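Local atomic coordinates of hypothetical protein PurS (Thermus thermophilus, PDB entry 2DGB), a protein that is a small alpha-beta protein of the PurS family whose two copies join their beta-sheets across the subunit interface. Residues Y4-L9 and I46-E51; L8-K13 and L66-V71; R22-V27 and E36-G41. All blocks are in the same frame, centred on the assembly; numbering follows the deposited sequence.

Interaction 1 of 3, residues Y4-L9 and I46-E51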
loop_
_atom_site.group_PDB
_atom_site.type_symbol
_atom_site.label_atom_id
_atom_site.label_comp_id
_atom_site.label_asym_id
_atom_site.label_seq_id
_atom_site.Cartn_x
_atom_site.Cartn_y
_atom_site.Cartn_z
ATOM N N TYR A 4 -0.013 -15.179 10.913
ATOM C CA TYR A 4 -0.201 -13.727 10.946
ATOM C C TYR A 4 -0.281 -13.121 9.545
ATOM O O TYR A 4 0.179 -13.710 8.570
ATOM C CB TYR A 4 0.974 -13.065 11.677
ATOM C CG TYR A 4 1.218 -13.594 13.073
ATOM C CD1 TYR A 4 0.668 -12.964 14.185
ATOM C CD2 TYR A 4 1.967 -14.755 13.275
ATOM C CE1 TYR A 4 0.852 -13.477 15.470
ATOM C CE2 TYR A 4 2.153 -15.278 14.549
ATOM C CZ TYR A 4 1.592 -14.636 15.641
ATOM O OH TYR A 4 1.750 -15.171 16.900
ATOM N N GLN A 5 -0.866 -11.938 9.451
ATOM C CA GLN A 5 -0.934 -11.252 8.176
ATOM C C GLN A 5 -0.387 -9.857 8.410
ATOM O O GLN A 5 -0.869 -9.121 9.269
ATOM C CB GLN A 5 -2.362 -11.159 7.635
ATOM C CG GLN A 5 -2.403 -10.505 6.251
ATOM C CD GLN A 5 -3.808 -10.216 5.769
ATOM O OE1 GLN A 5 -4.667 -11.094 5.759
ATOM N NE2 GLN A 5 -4.049 -8.977 5.357
ATOM N N ALA A 6 0.639 -9.510 7.649
ATOM C CA ALA A 6 1.268 -8.207 7.767
ATOM C C ALA A 6 0.942 -7.373 6.541
ATOM O O ALA A 6 0.950 -7.880 5.416
ATOM C CB ALA A 6 2.778 -8.372 7.900
ATOM N N THR A 7 0.621 -6.105 6.770
ATOM C CA THR A 7 0.334 -5.179 5.683
ATOM C C THR A 7 1.564 -4.278 5.582
ATOM O O THR A 7 1.751 -3.366 6.394
ATOM C CB THR A 7 -0.903 -4.314 5.972
ATOM O OG1 THR A 7 -2.048 -5.158 6.138
ATOM C CG2 THR A 7 -1.166 -3.360 4.803
ATOM N N LEU A 8 2.406 -4.559 4.594
ATOM C CA LEU A 8 3.634 -3.803 4.383
ATOM C C LEU A 8 3.556 -2.845 3.210
ATOM O O LEU A 8 3.228 -3.238 2.089
ATOM C CB LEU A 8 4.810 -4.753 4.146
ATOM C CG LEU A 8 5.517 -5.395 5.339
ATOM C CD1 LEU A 8 6.227 -6.658 4.883
ATOM C CD2 LEU A 8 6.506 -4.412 5.950
ATOM N N LEU A 9 3.874 -1.585 3.472
ATOM C CA LEU A 9 3.880 -0.582 2.423
ATOM C C LEU A 9 5.341 -0.371 2.026
ATOM O O LEU A 9 6.209 -0.247 2.889
ATOM C CB LEU A 9 3.296 0.734 2.936
ATOM C CG LEU A 9 1.867 0.700 3.477
ATOM C CD1 LEU A 9 1.461 2.107 3.882
ATOM C CD2 LEU A 9 0.916 0.152 2.416
ATOM N N ILE A 46 1.046 -9.990 3.535
ATOM C CA ILE A 46 1.781 -11.227 3.714
ATOM C C ILE A 46 1.271 -12.099 4.858
ATOM O O ILE A 46 1.250 -11.676 6.019
ATOM C CB ILE A 46 3.277 -10.927 3.962
ATOM C CG1 ILE A 46 3.799 -9.958 2.896
ATOM C CG2 ILE A 46 4.076 -12.225 3.966
ATOM C CD1 ILE A 46 5.279 -9.649 3.018
ATOM N N VAL A 47 0.854 -13.313 4.514
ATOM C CA VAL A 47 0.391 -14.287 5.499
ATOM C C VAL A 47 1.603 -15.184 5.730
ATOM O O VAL A 47 2.155 -15.764 4.783
ATOM C CB VAL A 47 -0.794 -15.125 4.959
ATOM C CG1 VAL A 47 -1.185 -16.200 5.970
ATOM C CG2 VAL A 47 -1.983 -14.206 4.669
ATOM N N PHE A 48 2.023 -15.285 6.989
ATOM C CA PHE A 48 3.199 -16.067 7.334
ATOM C C PHE A 48 3.131 -16.547 8.785
ATOM O O PHE A 48 2.375 -16.003 9.587
ATOM C CB PHE A 48 4.437 -15.195 7.151
ATOM C CG PHE A 48 4.508 -14.048 8.121
ATOM C CD1 PHE A 48 5.350 -14.108 9.227
ATOM C CD2 PHE A 48 3.710 -12.920 7.946
ATOM C CE1 PHE A 48 5.398 -13.061 10.150
ATOM C CE2 PHE A 48 3.747 -11.865 8.865
ATOM C CZ PHE A 48 4.594 -11.939 9.969
ATOM N N PRO A 49 3.953 -17.551 9.144
ATOM C CA PRO A 49 3.998 -18.117 10.498
ATOM C C PRO A 49 5.022 -17.467 11.423
ATOM O O PRO A 49 6.029 -16.912 10.968
ATOM C CB PRO A 49 4.348 -19.572 10.231
ATOM C CG PRO A 49 5.374 -19.427 9.156
ATOM C CD PRO A 49 4.737 -18.391 8.217
ATOM N N ALA A 50 4.764 -17.557 12.727
ATOM C CA ALA A 50 5.667 -17.003 13.735
ATOM C C ALA A 50 5.317 -17.583 15.106
ATOM O O ALA A 50 4.173 -17.962 15.351
ATOM C CB ALA A 50 5.561 -15.477 13.764
ATOM N N GLU A 51 6.302 -17.642 15.995
ATOM C CA GLU A 51 6.102 -18.191 17.335
ATOM C C GLU A 51 5.108 -17.380 18.154
ATOM O O GLU A 51 4.299 -17.937 18.904
ATOM C CB GLU A 51 7.441 -18.250 18.074
ATOM C CG GLU A 51 8.390 -19.337 17.587
ATOM C CD GLU A 51 8.025 -20.712 18.129
ATOM O OE1 GLU A 51 7.662 -20.802 19.326
ATOM O OE2 GLU A 51 8.114 -21.701 17.368
#
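The ring of F48 carries Y4 CB over one face, its atom CE2 4.1 Å from that carbon, while the methyl of A6 meets it at the edge, CB lying 3.8 Å from F48 CE2; I46 O is also at the edge, in plane. The Y4 ring has the backbone O of A50 at its edge, in the ring plane and 3.5 Å from Y4 CE2. A50 CB reaches the same CE2 at 3.5 Å, but from off the plane, beyond the ring's outline. F48 CG stands between its backbone N and carbonyl carbon (chi1 67°), the crowded position, on the side facing strand 3-12, from which the ring meets Y4 CB and A6. L8 and I46 cross obliquely, their CD1 atoms in contact.

Beneath these side chains the backbones pair as antiparallel strands. Y4 with F48 and A6 with I46 are hydrogen-bonded pairs, each closed by two N-H to O=C bonds; the straightest, from I46 N to A6 O, spans 2.8 Å at an N-H...O angle of 171°. Q5 and V47 form the non-hydrogen-bonded pair between them, with side chains on the other face, where Q5 CG lies 4.0 Å from V47 CG2. Q5 NE2 is hydrogen-bonded to E45.

Helix 53-67 packs on the aromatic face through A56, K59 and M63. Strand 73-83 flanks strand 3-12, and I46 and V47 pair with a strand of the second subunit, continuing the sheet.

Interaction 2 of 3, residues L8-K13 and L66-V71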
loop_
_atom_site.group_PDB
_atom_site.type_symbol
_atom_site.label_atom_id
_atom_site.label_comp_id
_atom_site.label_asym_id
_atom_site.label_seq_id
_atom_site.Cartn_x
_atom_site.Cartn_y
_atom_site.Cartn_z
ATOM N N LEU A 8 2.406 -4.559 4.594
ATOM C CA LEU A 8 3.634 -3.803 4.383
ATOM C C LEU A 8 3.556 -2.845 3.210
ATOM O O LEU A 8 3.228 -3.238 2.089
ATOM C CB LEU A 8 4.810 -4.753 4.146
ATOM C CG LEU A 8 5.517 -5.395 5.339
ATOM C CD1 LEU A 8 6.227 -6.658 4.883
ATOM C CD2 LEU A 8 6.506 -4.412 5.950
ATOM N N LEU A 9 3.874 -1.585 3.472
ATOM C CA LEU A 9 3.880 -0.582 2.423
ATOM C C LEU A 9 5.341 -0.371 2.026
ATOM O O LEU A 9 6.209 -0.247 2.889
ATOM C CB LEU A 9 3.296 0.734 2.936
ATOM C CG LEU A 9 1.867 0.700 3.477
ATOM C CD1 LEU A 9 1.461 2.107 3.882
ATOM C CD2 LEU A 9 0.916 0.152 2.416
ATOM N N ILE A 10 5.614 -0.362 0.725
ATOM C CA ILE A 10 6.969 -0.132 0.239
ATOM C C ILE A 10 6.858 1.042 -0.720
ATOM O O ILE A 10 6.290 0.932 -1.810
ATOM C CB ILE A 10 7.538 -1.391 -0.467
ATOM C CG1 ILE A 10 7.657 -2.537 0.554
ATOM C CG2 ILE A 10 8.898 -1.084 -1.061
ATOM C CD1 ILE A 10 8.157 -3.858 -0.026
ATOM N N GLU A 11 7.382 2.182 -0.295
ATOM C CA GLU A 11 7.283 3.379 -1.105
ATOM C C GLU A 11 8.651 3.987 -1.377
ATOM O O GLU A 11 9.636 3.666 -0.710
ATOM C CB GLU A 11 6.378 4.391 -0.393
ATOM C CG GLU A 11 5.148 3.746 0.261
ATOM C CD GLU A 11 4.198 4.753 0.895
ATOM O OE1 GLU A 11 4.669 5.769 1.442
ATOM O OE2 GLU A 11 2.973 4.517 0.856
ATOM N N LEU A 12 8.688 4.868 -2.367
ATOM C CA LEU A 12 9.908 5.555 -2.765
ATOM C C LEU A 12 10.265 6.620 -1.740
ATOM O O LEU A 12 9.380 7.270 -1.194
ATOM C CB LEU A 12 9.691 6.231 -4.116
ATOM C CG LEU A 12 9.230 5.313 -5.246
ATOM C CD1 LEU A 12 8.836 6.140 -6.452
ATOM C CD2 LEU A 12 10.343 4.344 -5.584
ATOM N N LYS A 13 11.554 6.803 -1.478
ATOM C CA LYS A 13 11.969 7.835 -0.537
ATOM C C LYS A 13 11.661 9.175 -1.192
ATOM O O LYS A 13 11.626 9.277 -2.424
ATOM C CB LYS A 13 13.466 7.736 -0.246
ATOM C CG LYS A 13 13.850 6.551 0.625
ATOM C CD LYS A 13 15.327 6.589 1.006
ATOM C CE LYS A 13 15.716 5.376 1.843
ATOM N NZ LYS A 13 17.163 5.387 2.204
ATOM N N LEU A 66 14.077 -6.675 3.717
ATOM C CA LEU A 66 14.590 -7.541 2.662
ATOM C C LEU A 66 14.042 -7.198 1.275
ATOM O O LEU A 66 14.749 -7.326 0.272
ATOM C CB LEU A 66 14.261 -9.003 2.980
ATOM C CG LEU A 66 14.952 -9.633 4.196
ATOM C CD1 LEU A 66 14.353 -11.002 4.474
ATOM C CD2 LEU A 66 16.451 -9.746 3.938
ATOM N N LEU A 67 12.792 -6.753 1.221
ATOM C CA LEU A 67 12.142 -6.443 -0.046
ATOM C C LEU A 67 12.278 -5.023 -0.571
ATOM O O LEU A 67 12.177 -4.805 -1.780
ATOM C CB LEU A 67 10.655 -6.785 0.036
ATOM C CG LEU A 67 10.300 -8.223 0.407
ATOM C CD1 LEU A 67 8.792 -8.364 0.361
ATOM C CD2 LEU A 67 10.957 -9.203 -0.551
ATOM N N ALA A 68 12.488 -4.055 0.318
ATOM C CA ALA A 68 12.622 -2.667 -0.115
ATOM C C ALA A 68 14.051 -2.342 -0.534
ATOM O O ALA A 68 14.998 -2.876 0.027
ATOM C CB ALA A 68 12.192 -1.722 1.007
ATOM N N ASN A 69 14.192 -1.472 -1.531
ATOM C CA ASN A 69 15.511 -1.034 -1.995
ATOM C C ASN A 69 16.040 -0.135 -0.877
ATOM O O ASN A 69 15.480 0.918 -0.604
ATOM C CB ASN A 69 15.368 -0.231 -3.291
ATOM C CG ASN A 69 16.695 0.302 -3.803
ATOM O OD1 ASN A 69 17.415 1.015 -3.101
ATOM N ND2 ASN A 69 17.021 -0.043 -5.038
ATOM N N PRO A 70 17.137 -0.535 -0.223
ATOM C CA PRO A 70 17.707 0.257 0.874
ATOM C C PRO A 70 18.002 1.720 0.562
ATOM O O PRO A 70 17.800 2.597 1.398
ATOM C CB PRO A 70 18.969 -0.521 1.238
ATOM C CG PRO A 70 19.392 -1.088 -0.077
ATOM C CD PRO A 70 18.078 -1.587 -0.649
ATOM N N VAL A 71 18.472 1.991 -0.649
ATOM C CA VAL A 71 18.811 3.354 -1.012
ATOM C C VAL A 71 17.665 4.183 -1.584
ATOM O O VAL A 71 17.626 5.396 -1.401
ATOM C CB VAL A 71 19.975 3.368 -2.021
ATOM C CG1 VAL A 71 20.303 4.800 -2.410
ATOM C CG2 VAL A 71 21.199 2.688 -1.411
#
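I10 sets its two outer methyl groups against the C-terminal end of helix 53-67 and the start of the loop: CD1 meets CB of L67, the last helical residue, at 3.8 Å, and CG2 meets the methyl carbon CB of A68, the residue after it, at 3.9 Å. This is helix-on-sheet packing in a small alpha-beta fold, where strand 3-12 is the middle strand of an antiparallel three-stranded sheet and the chain leaves the helix to run beside its end. The directions of the touching parts, CA 10 to 13 and CA 67 to 71, differ by only 2°.

I10 CG1 is anti to the carbonyl carbon (chi1 -64°), which leaves CG2 beside that carbon and anti to the backbone N; chi2, at 178°, then carries CD1 onward to the helix. The side chains of I10 and L67 cross at about a right angle. A68 is the first residue to leave helical backbone angles, so the isoleucine spans the junction between helix and loop. Around this apolar patch, L67 also touches L44 of strand 37-49 and L28 of the second subunit, while E73 of strand 73-83 lies against both I10 and A68.

Toward the other end the contact becomes polar and more open to solvent. The extended K13 chain brings CD to 3.5 Å from V71 O. The loop itself is braced by N69 OD1, which accepts a hydrogen bond from M72 N and a weak one from V71 N. The ammonium group of K13 completes the contact: NZ donates to P70 O over 3.0 Å, lying in the plane of that carbonyl with a C=O...N angle of 153°.

Interaction 3 of 3, residues R22-V27 and E36-G41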
loop_
_atom_site.group_PDB
_atom_site.type_symbol
_atom_site.label_atom_id
_atom_site.label_comp_id
_atom_site.label_asym_id
_atom_site.label_seq_id
_atom_site.Cartn_x
_atom_site.Cartn_y
_atom_site.Cartn_z
ATOM N N ARG A 22 3.306 11.182 -10.937
ATOM C CA ARG A 22 3.154 12.433 -11.665
ATOM C C ARG A 22 2.083 12.288 -12.737
ATOM O O ARG A 22 1.289 13.204 -12.954
ATOM C CB ARG A 22 4.496 12.848 -12.270
ATOM C CG ARG A 22 5.465 13.380 -11.219
ATOM C CD ARG A 22 6.913 13.317 -11.669
ATOM N NE ARG A 22 7.810 13.926 -10.686
ATOM C CZ ARG A 22 8.184 15.202 -10.695
ATOM N NH1 ARG A 22 8.999 15.660 -9.749
ATOM N NH2 ARG A 22 7.766 16.019 -11.656
ATOM N N ALA A 23 2.049 11.132 -13.397
ATOM C CA ALA A 23 1.050 10.882 -14.433
ATOM C C ALA A 23 -0.355 10.888 -13.818
ATOM O O ALA A 23 -1.300 11.408 -14.417
ATOM C CB ALA A 23 1.318 9.536 -15.118
ATOM N N VAL A 24 -0.488 10.320 -12.620
ATOM C CA VAL A 24 -1.788 10.271 -11.947
ATOM C C VAL A 24 -2.272 11.673 -11.553
ATOM O O VAL A 24 -3.453 11.993 -11.697
ATOM C CB VAL A 24 -1.737 9.373 -10.680
ATOM C CG1 VAL A 24 -3.057 9.445 -9.932
ATOM C CG2 VAL A 24 -1.450 7.917 -11.076
ATOM N N GLU A 25 -1.363 12.505 -11.049
ATOM C CA GLU A 25 -1.738 13.860 -10.655
ATOM C C GLU A 25 -2.355 14.538 -11.867
ATOM O O GLU A 25 -3.410 15.170 -11.776
ATOM C CB GLU A 25 -0.505 14.659 -10.212
ATOM C CG GLU A 25 0.325 13.985 -9.135
ATOM C CD GLU A 25 1.646 14.692 -8.889
ATOM O OE1 GLU A 25 2.130 15.393 -9.802
ATOM O OE2 GLU A 25 2.211 14.529 -7.790
ATOM N N GLY A 26 -1.683 14.395 -13.005
ATOM C CA GLY A 26 -2.158 15.002 -14.230
ATOM C C GLY A 26 -3.548 14.545 -14.611
ATOM O O GLY A 26 -4.410 15.370 -14.911
ATOM N N VAL A 27 -3.776 13.236 -14.603
ATOM C CA VAL A 27 -5.081 12.704 -14.966
ATOM C C VAL A 27 -6.166 13.096 -13.968
ATOM O O VAL A 27 -7.297 13.387 -14.361
ATOM C CB VAL A 27 -5.033 11.172 -15.112
ATOM C CG1 VAL A 27 -6.439 10.611 -15.213
ATOM C CG2 VAL A 27 -4.232 10.810 -16.357
ATOM N N GLU A 36 -2.559 17.868 -4.764
ATOM C CA GLU A 36 -1.253 18.475 -4.554
ATOM C C GLU A 36 -0.086 17.574 -4.936
ATOM O O GLU A 36 0.935 18.046 -5.443
ATOM C CB GLU A 36 -1.108 18.885 -3.091
ATOM C CG GLU A 36 0.181 19.633 -2.789
ATOM C CD GLU A 36 0.272 20.044 -1.333
ATOM O OE1 GLU A 36 -0.695 20.650 -0.830
ATOM O OE2 GLU A 36 1.308 19.760 -0.699
ATOM N N GLU A 37 -0.240 16.280 -4.682
ATOM C CA GLU A 37 0.806 15.313 -4.978
ATOM C C GLU A 37 0.301 13.884 -4.842
ATOM O O GLU A 37 -0.541 13.591 -3.987
ATOM C CB GLU A 37 1.974 15.510 -4.013
ATOM C CG GLU A 37 3.075 14.475 -4.145
ATOM C CD GLU A 37 4.078 14.546 -3.009
ATOM O OE1 GLU A 37 3.762 14.080 -1.895
ATOM O OE2 GLU A 37 5.181 15.078 -3.227
ATOM N N VAL A 38 0.834 13.004 -5.686
ATOM C CA VAL A 38 0.492 11.589 -5.676
ATOM C C VAL A 38 1.793 10.780 -5.670
ATOM O O VAL A 38 2.658 10.999 -6.510
ATOM C CB VAL A 38 -0.315 11.193 -6.934
ATOM C CG1 VAL A 38 -0.653 9.708 -6.890
ATOM C CG2 VAL A 38 -1.587 12.030 -7.028
ATOM N N ARG A 39 1.947 9.875 -4.708
ATOM C CA ARG A 39 3.135 9.022 -4.652
ATOM C C ARG A 39 2.585 7.610 -4.758
ATOM O O ARG A 39 1.724 7.218 -3.966
ATOM C CB ARG A 39 3.894 9.193 -3.333
ATOM C CG ARG A 39 4.515 10.563 -3.135
ATOM C CD ARG A 39 5.608 10.847 -4.164
ATOM N NE ARG A 39 6.854 10.133 -3.879
ATOM C CZ ARG A 39 7.999 10.348 -4.524
ATOM N NH1 ARG A 39 8.054 11.253 -5.495
ATOM N NH2 ARG A 39 9.099 9.679 -4.188
ATOM N N VAL A 40 3.057 6.861 -5.747
ATOM C CA VAL A 40 2.575 5.504 -5.970
ATOM C C VAL A 40 3.561 4.473 -5.462
ATOM O O VAL A 40 4.740 4.479 -5.833
ATOM C CB VAL A 40 2.302 5.246 -7.475
ATOM C CG1 VAL A 40 1.847 3.810 -7.689
ATOM C CG2 VAL A 40 1.238 6.209 -7.980
ATOM N N GLY A 41 3.068 3.597 -4.596
ATOM C CA GLY A 41 3.903 2.560 -4.039
ATOM C C GLY A 41 3.211 1.221 -4.166
ATOM O O GLY A 41 2.218 1.080 -4.885
#
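E25 and V38 make the tight part of this contact, their side chains sliding past each other in opposite directions. The glutamate leaves helix 19-30 with CG beside its own backbone N (chi1 -53°), and that carbon makes the apolar grip on the strand, 3.5 Å from V38 CG2. Beyond CG the chain is extended, and the carboxylate reaches the start of strand 37-49. There OE2 makes the polar grip: it accepts the backbone N-H of V38 at 2.9 Å, using its anti lone pair, the one away from the other oxygen; the N-H...O angle is 156°. The same oxygen rests 3.2 Å from E37 CA.

The setting is an alpha-beta unit in which a helix and the following strand are linked by a short connection. The helix lies against the strand, their directions 137° apart, with 7.2 Å between the segment axes. Strand 37-49 is at the edge of the sheet within its own chain, but E37 to G41 pair antiparallel with a strand of the second subunit. V38 and V40 also pack on L44 of that subunit.

Looser packing begins at V24. Its side chain crosses that of V38 at about a right angle, with the two CG1 atoms 3.9 Å apart, whereas V24 CG2 and V40 CG2 are separated by 4.4 Å. OE2 of E25 and OE2 of E37, like charges that do not touch, are 5.5 Å apart. On the solvent side the exposed E36 directs its carboxylate to a salt bridge with R3 of the second subunit.

In the fold
Interactions 1 and 2 share L8 and L9 of strand 3-12, and their centres lie 16 Å apart: the first joins this strand to strand 37-49, the second to the end of helix 53-67. Interaction 3 uses the opposite end of strand 37-49, with its centre 29 Å from that of interaction 1 and on the other side of the chain's centre; their nearest atoms are about 7 Å apart. Interactions 2 and 3, with centres 18 Å apart, do touch, R39 NH2 packing 3.1 Å from K13 O. All three reach one antiparallel sheet and contact the second subunit; strand 37-49, used by interactions 1 and 3, carries the sheet on into that subunit.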